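Local coordinates for conserved exported protein (Bacteroides fragilis, PDB 3CLW) that is of unknown function but probably hydrolyses O-glycosidic bonds, as a glycoside hydrolase with a TIM-barrel fold, at residues S361-L373 and L381-L393. Sequence-based numbering, arbitrary orientation.
Sequences SLGEDVPIQLLPL and LQYDGEISTTKML
Strands 368-371 and 386-389 run antiparallel at 149°, with Gln369 paired to Ser388 and Leu371 to Glu386 through two backbone hydrogen bonds each; Leu371 N to Glu386 O measures 2.7 Å. Beyond the strand ends, Thr390 N donates to Pro367 O at 2.9 Å, with an N-H···O angle of 162°. Thr390 OG1 also lies 2.7 Å from Val366 O and, as N-cap of helix 391-400, accepts weak bonds from Met392 N and Leu393 N. Its chi1 of 69° sets OG1 between backbone N and carbonyl carbon, where it faces the carbonyls of Val366 and Pro367 and the two helix amides. On one face Ile368 and Ile387 lie side by side, CG2 to CG2 4.0 Å, while Ile368 CG1 also touches Leu393 CD1. On the other face Leu371 CD1 rests 3.6 Å from Ser388 CB, alongside the Glu386 carboxylate, and a water joins Gln369 OE1 to Ser388 OG. The amide of Gln369 is held at its other end too, NE2 donating to Leu362 O at 2.9 Å. Leu362 and Leu381 reach toward each other tip to tip, though the modelled 3.3 Å between Leu362 CG and Leu381 CD1 is too short and doubtful; Leu381 CD2 packs against the carbonyl of Leu371. Strand 368-371 is the middle one of a small three-stranded sheet, between 360-361 and 386-389. The isoleucine face packs on helix 39-50 through Ile45 and Leu48, Met392 reaches Trp356 of barrel strand 353-356 and helix 328-347, and on that helix Glu364 forms a salt bridge with Arg330 and a hydrogen bond with Ser331.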
# COMPACT_ATOMS: atom_id res chain seq x y z
N SER A 361 -3.53 13.93 0.99
CA SER A 361 -2.30 14.67 1.20
C SER A 361 -2.56 16.10 0.79
O SER A 361 -3.47 16.37 0.01
CB SER A 361 -1.18 14.11 0.31
OG SER A 361 0.04 14.84 0.49
N LEU A 362 -1.74 17.00 1.32
CA LEU A 362 -1.79 18.40 0.90
C LEU A 362 -0.98 18.60 -0.37
O LEU A 362 -1.14 19.60 -1.05
CB LEU A 362 -1.28 19.32 2.02
CG LEU A 362 -2.28 19.74 3.10
CD1 LEU A 362 -2.82 18.57 3.90
CD2 LEU A 362 -1.54 20.66 4.02
N GLY A 363 -0.11 17.64 -0.68
CA GLY A 363 0.79 17.72 -1.85
C GLY A 363 0.21 16.92 -2.99
O GLY A 363 -0.87 16.34 -2.85
N GLU A 364 0.92 16.87 -4.12
CA GLU A 364 0.50 16.04 -5.26
C GLU A 364 1.35 14.77 -5.29
O GLU A 364 2.19 14.58 -6.18
CB GLU A 364 0.56 16.80 -6.60
CG GLU A 364 -0.41 16.24 -7.68
CD GLU A 364 -0.18 16.80 -9.12
OE1 GLU A 364 0.62 17.73 -9.33
OE2 GLU A 364 -0.80 16.28 -10.06
N ASP A 365 1.14 13.91 -4.30
CA ASP A 365 2.04 12.77 -4.08
C ASP A 365 1.31 11.46 -3.75
O ASP A 365 1.95 10.46 -3.50
CB ASP A 365 3.04 13.12 -2.99
CG ASP A 365 2.40 13.86 -1.83
OD1 ASP A 365 1.25 13.58 -1.47
OD2 ASP A 365 3.06 14.76 -1.27
N VAL A 366 -0.02 11.49 -3.79
CA VAL A 366 -0.89 10.34 -3.51
C VAL A 366 -2.17 10.54 -4.36
O VAL A 366 -2.21 11.47 -5.16
CB VAL A 366 -1.21 10.19 -2.00
CG1 VAL A 366 0.07 9.89 -1.17
CG2 VAL A 366 -1.94 11.40 -1.48
N PRO A 367 -3.15 9.62 -4.27
CA PRO A 367 -4.42 9.71 -5.02
C PRO A 367 -5.24 11.01 -4.86
O PRO A 367 -5.75 11.53 -5.85
CB PRO A 367 -5.22 8.52 -4.50
CG PRO A 367 -4.15 7.55 -4.10
CD PRO A 367 -3.06 8.36 -3.51
N ILE A 368 -5.40 11.49 -3.64
CA ILE A 368 -6.26 12.64 -3.38
C ILE A 368 -5.44 13.76 -2.77
O ILE A 368 -4.75 13.57 -1.75
CB ILE A 368 -7.48 12.32 -2.44
CG1 ILE A 368 -8.48 11.39 -3.13
CG2 ILE A 368 -8.22 13.61 -2.02
CD1 ILE A 368 -9.45 10.65 -2.14
N GLN A 369 -5.50 14.92 -3.42
CA GLN A 369 -4.92 16.14 -2.90
C GLN A 369 -6.03 17.03 -2.31
O GLN A 369 -7.08 17.21 -2.90
CB GLN A 369 -4.14 16.88 -3.98
CG GLN A 369 -3.65 18.24 -3.50
CD GLN A 369 -2.66 18.85 -4.44
OE1 GLN A 369 -2.76 18.69 -5.65
NE2 GLN A 369 -1.68 19.54 -3.88
N LEU A 370 -5.76 17.54 -1.13
CA LEU A 370 -6.69 18.31 -0.33
C LEU A 370 -6.26 19.75 -0.52
O LEU A 370 -5.09 20.05 -0.29
CB LEU A 370 -6.50 17.93 1.13
CG LEU A 370 -7.36 16.89 1.87
CD1 LEU A 370 -8.16 15.89 1.00
CD2 LEU A 370 -6.46 16.18 2.85
N LEU A 371 -7.16 20.61 -0.97
CA LEU A 371 -6.81 22.02 -1.24
C LEU A 371 -7.51 22.93 -0.23
O LEU A 371 -8.71 22.81 -0.07
CB LEU A 371 -7.17 22.44 -2.67
CG LEU A 371 -6.55 21.56 -3.77
CD1 LEU A 371 -7.22 21.76 -5.15
CD2 LEU A 371 -5.05 21.76 -3.89
N PRO A 372 -6.77 23.82 0.44
CA PRO A 372 -7.48 24.71 1.37
C PRO A 372 -8.60 25.45 0.64
O PRO A 372 -8.46 25.73 -0.55
CB PRO A 372 -6.40 25.69 1.80
CG PRO A 372 -5.11 24.93 1.63
CD PRO A 372 -5.33 24.13 0.37
N LEU A 373 -9.71 25.72 1.30
CA LEU A 373 -10.70 26.65 0.73
C LEU A 373 -9.99 27.99 0.47
O LEU A 373 -8.92 28.27 1.04
CB LEU A 373 -11.91 26.79 1.64
CG LEU A 373 -12.58 25.46 1.97
CD1 LEU A 373 -13.79 25.63 2.87
CD2 LEU A 373 -12.95 24.70 0.69
N LEU A 381 -7.36 22.81 6.78
CA LEU A 381 -7.72 21.48 6.25
C LEU A 381 -8.07 20.47 7.32
O LEU A 381 -8.66 19.42 7.00
CB LEU A 381 -6.62 20.91 5.33
CG LEU A 381 -6.50 21.64 3.97
CD1 LEU A 381 -5.21 21.25 3.22
CD2 LEU A 381 -7.72 21.39 3.11
N GLN A 382 -7.75 20.76 8.59
CA GLN A 382 -8.23 19.91 9.70
C GLN A 382 -9.79 19.93 9.81
O GLN A 382 -10.43 18.99 10.34
CB GLN A 382 -7.56 20.29 11.03
CG GLN A 382 -6.06 19.99 11.03
CD GLN A 382 -5.36 20.18 12.39
OE1 GLN A 382 -5.90 20.77 13.32
NE2 GLN A 382 -4.13 19.66 12.49
N TYR A 383 -10.38 20.98 9.26
CA TYR A 383 -11.82 21.24 9.40
C TYR A 383 -12.66 21.09 8.14
O TYR A 383 -13.79 20.64 8.23
CB TYR A 383 -12.04 22.64 10.05
CG TYR A 383 -11.25 22.78 11.33
CD1 TYR A 383 -11.50 21.96 12.42
CD2 TYR A 383 -10.22 23.72 11.42
CE1 TYR A 383 -10.75 22.07 13.58
CE2 TYR A 383 -9.46 23.84 12.58
CZ TYR A 383 -9.73 23.02 13.65
OH TYR A 383 -8.99 23.14 14.81
N ASP A 384 -12.12 21.51 7.00
CA ASP A 384 -12.84 21.55 5.71
C ASP A 384 -11.81 21.82 4.60
O ASP A 384 -10.72 22.29 4.88
CB ASP A 384 -13.86 22.71 5.73
CG ASP A 384 -14.95 22.56 4.70
OD1 ASP A 384 -14.86 21.70 3.81
OD2 ASP A 384 -15.92 23.35 4.76
N GLY A 385 -12.15 21.54 3.35
CA GLY A 385 -11.23 21.79 2.25
C GLY A 385 -11.85 21.34 0.95
O GLY A 385 -12.99 20.94 0.93
N GLU A 386 -11.08 21.40 -0.12
CA GLU A 386 -11.50 20.96 -1.45
C GLU A 386 -10.76 19.66 -1.85
O GLU A 386 -9.56 19.54 -1.69
CB GLU A 386 -11.20 22.06 -2.49
CG GLU A 386 -11.83 21.82 -3.87
CD GLU A 386 -11.11 22.52 -5.02
OE1 GLU A 386 -10.39 23.52 -4.79
OE2 GLU A 386 -11.27 22.05 -6.17
N ILE A 387 -11.52 18.72 -2.39
CA ILE A 387 -11.01 17.44 -2.88
C ILE A 387 -10.52 17.59 -4.34
O ILE A 387 -11.25 18.06 -5.21
CB ILE A 387 -12.12 16.37 -2.76
CG1 ILE A 387 -12.53 16.20 -1.30
CG2 ILE A 387 -11.70 15.05 -3.37
CD1 ILE A 387 -13.98 15.84 -1.14
N SER A 388 -9.27 17.19 -4.60
CA SER A 388 -8.76 17.17 -5.96
C SER A 388 -8.16 15.78 -6.27
O SER A 388 -7.25 15.34 -5.58
CB SER A 388 -7.72 18.29 -6.07
OG SER A 388 -7.08 18.31 -7.33
N THR A 389 -8.67 15.07 -7.27
CA THR A 389 -8.07 13.78 -7.64
C THR A 389 -6.79 13.99 -8.44
O THR A 389 -6.69 14.94 -9.20
CB THR A 389 -9.04 12.85 -8.44
OG1 THR A 389 -9.36 13.45 -9.71
CG2 THR A 389 -10.31 12.62 -7.65
N THR A 390 -5.78 13.14 -8.22
CA THR A 390 -4.58 13.23 -9.00
C THR A 390 -4.64 12.17 -10.08
O THR A 390 -5.53 11.30 -10.06
CB THR A 390 -3.30 13.05 -8.14
OG1 THR A 390 -3.23 11.70 -7.69
CG2 THR A 390 -3.28 14.00 -6.95
N LYS A 391 -3.74 12.23 -11.05
CA LYS A 391 -3.70 11.17 -12.07
C LYS A 391 -3.23 9.82 -11.47
O LYS A 391 -3.44 8.75 -12.07
CB LYS A 391 -2.82 11.59 -13.24
CG LYS A 391 -3.42 12.76 -14.06
CD LYS A 391 -4.63 12.28 -14.86
CE LYS A 391 -5.31 13.43 -15.60
NZ LYS A 391 -6.44 12.89 -16.42
N MET A 392 -2.58 9.90 -10.30
CA MET A 392 -2.13 8.76 -9.54
C MET A 392 -3.35 8.01 -9.06
O MET A 392 -3.34 6.80 -9.03
CB MET A 392 -1.22 9.18 -8.37
CG MET A 392 0.24 9.54 -8.79
SD MET A 392 1.31 10.36 -7.60
CE MET A 392 0.52 12.00 -7.55
N LEU A 393 -4.42 8.73 -8.72
CA LEU A 393 -5.62 8.01 -8.32
C LEU A 393 -6.11 7.18 -9.49
O LEU A 393 -6.39 6.00 -9.35
CB LEU A 393 -6.72 8.97 -7.80
CG LEU A 393 -7.98 8.30 -7.20
CD1 LEU A 393 -8.71 9.20 -6.21
CD2 LEU A 393 -8.96 7.90 -8.30
O HOH W 1 -1.24 13.50 -10.75
O HOH W 2 -4.57 17.74 -7.49
O HOH W 3 -9.65 24.80 4.21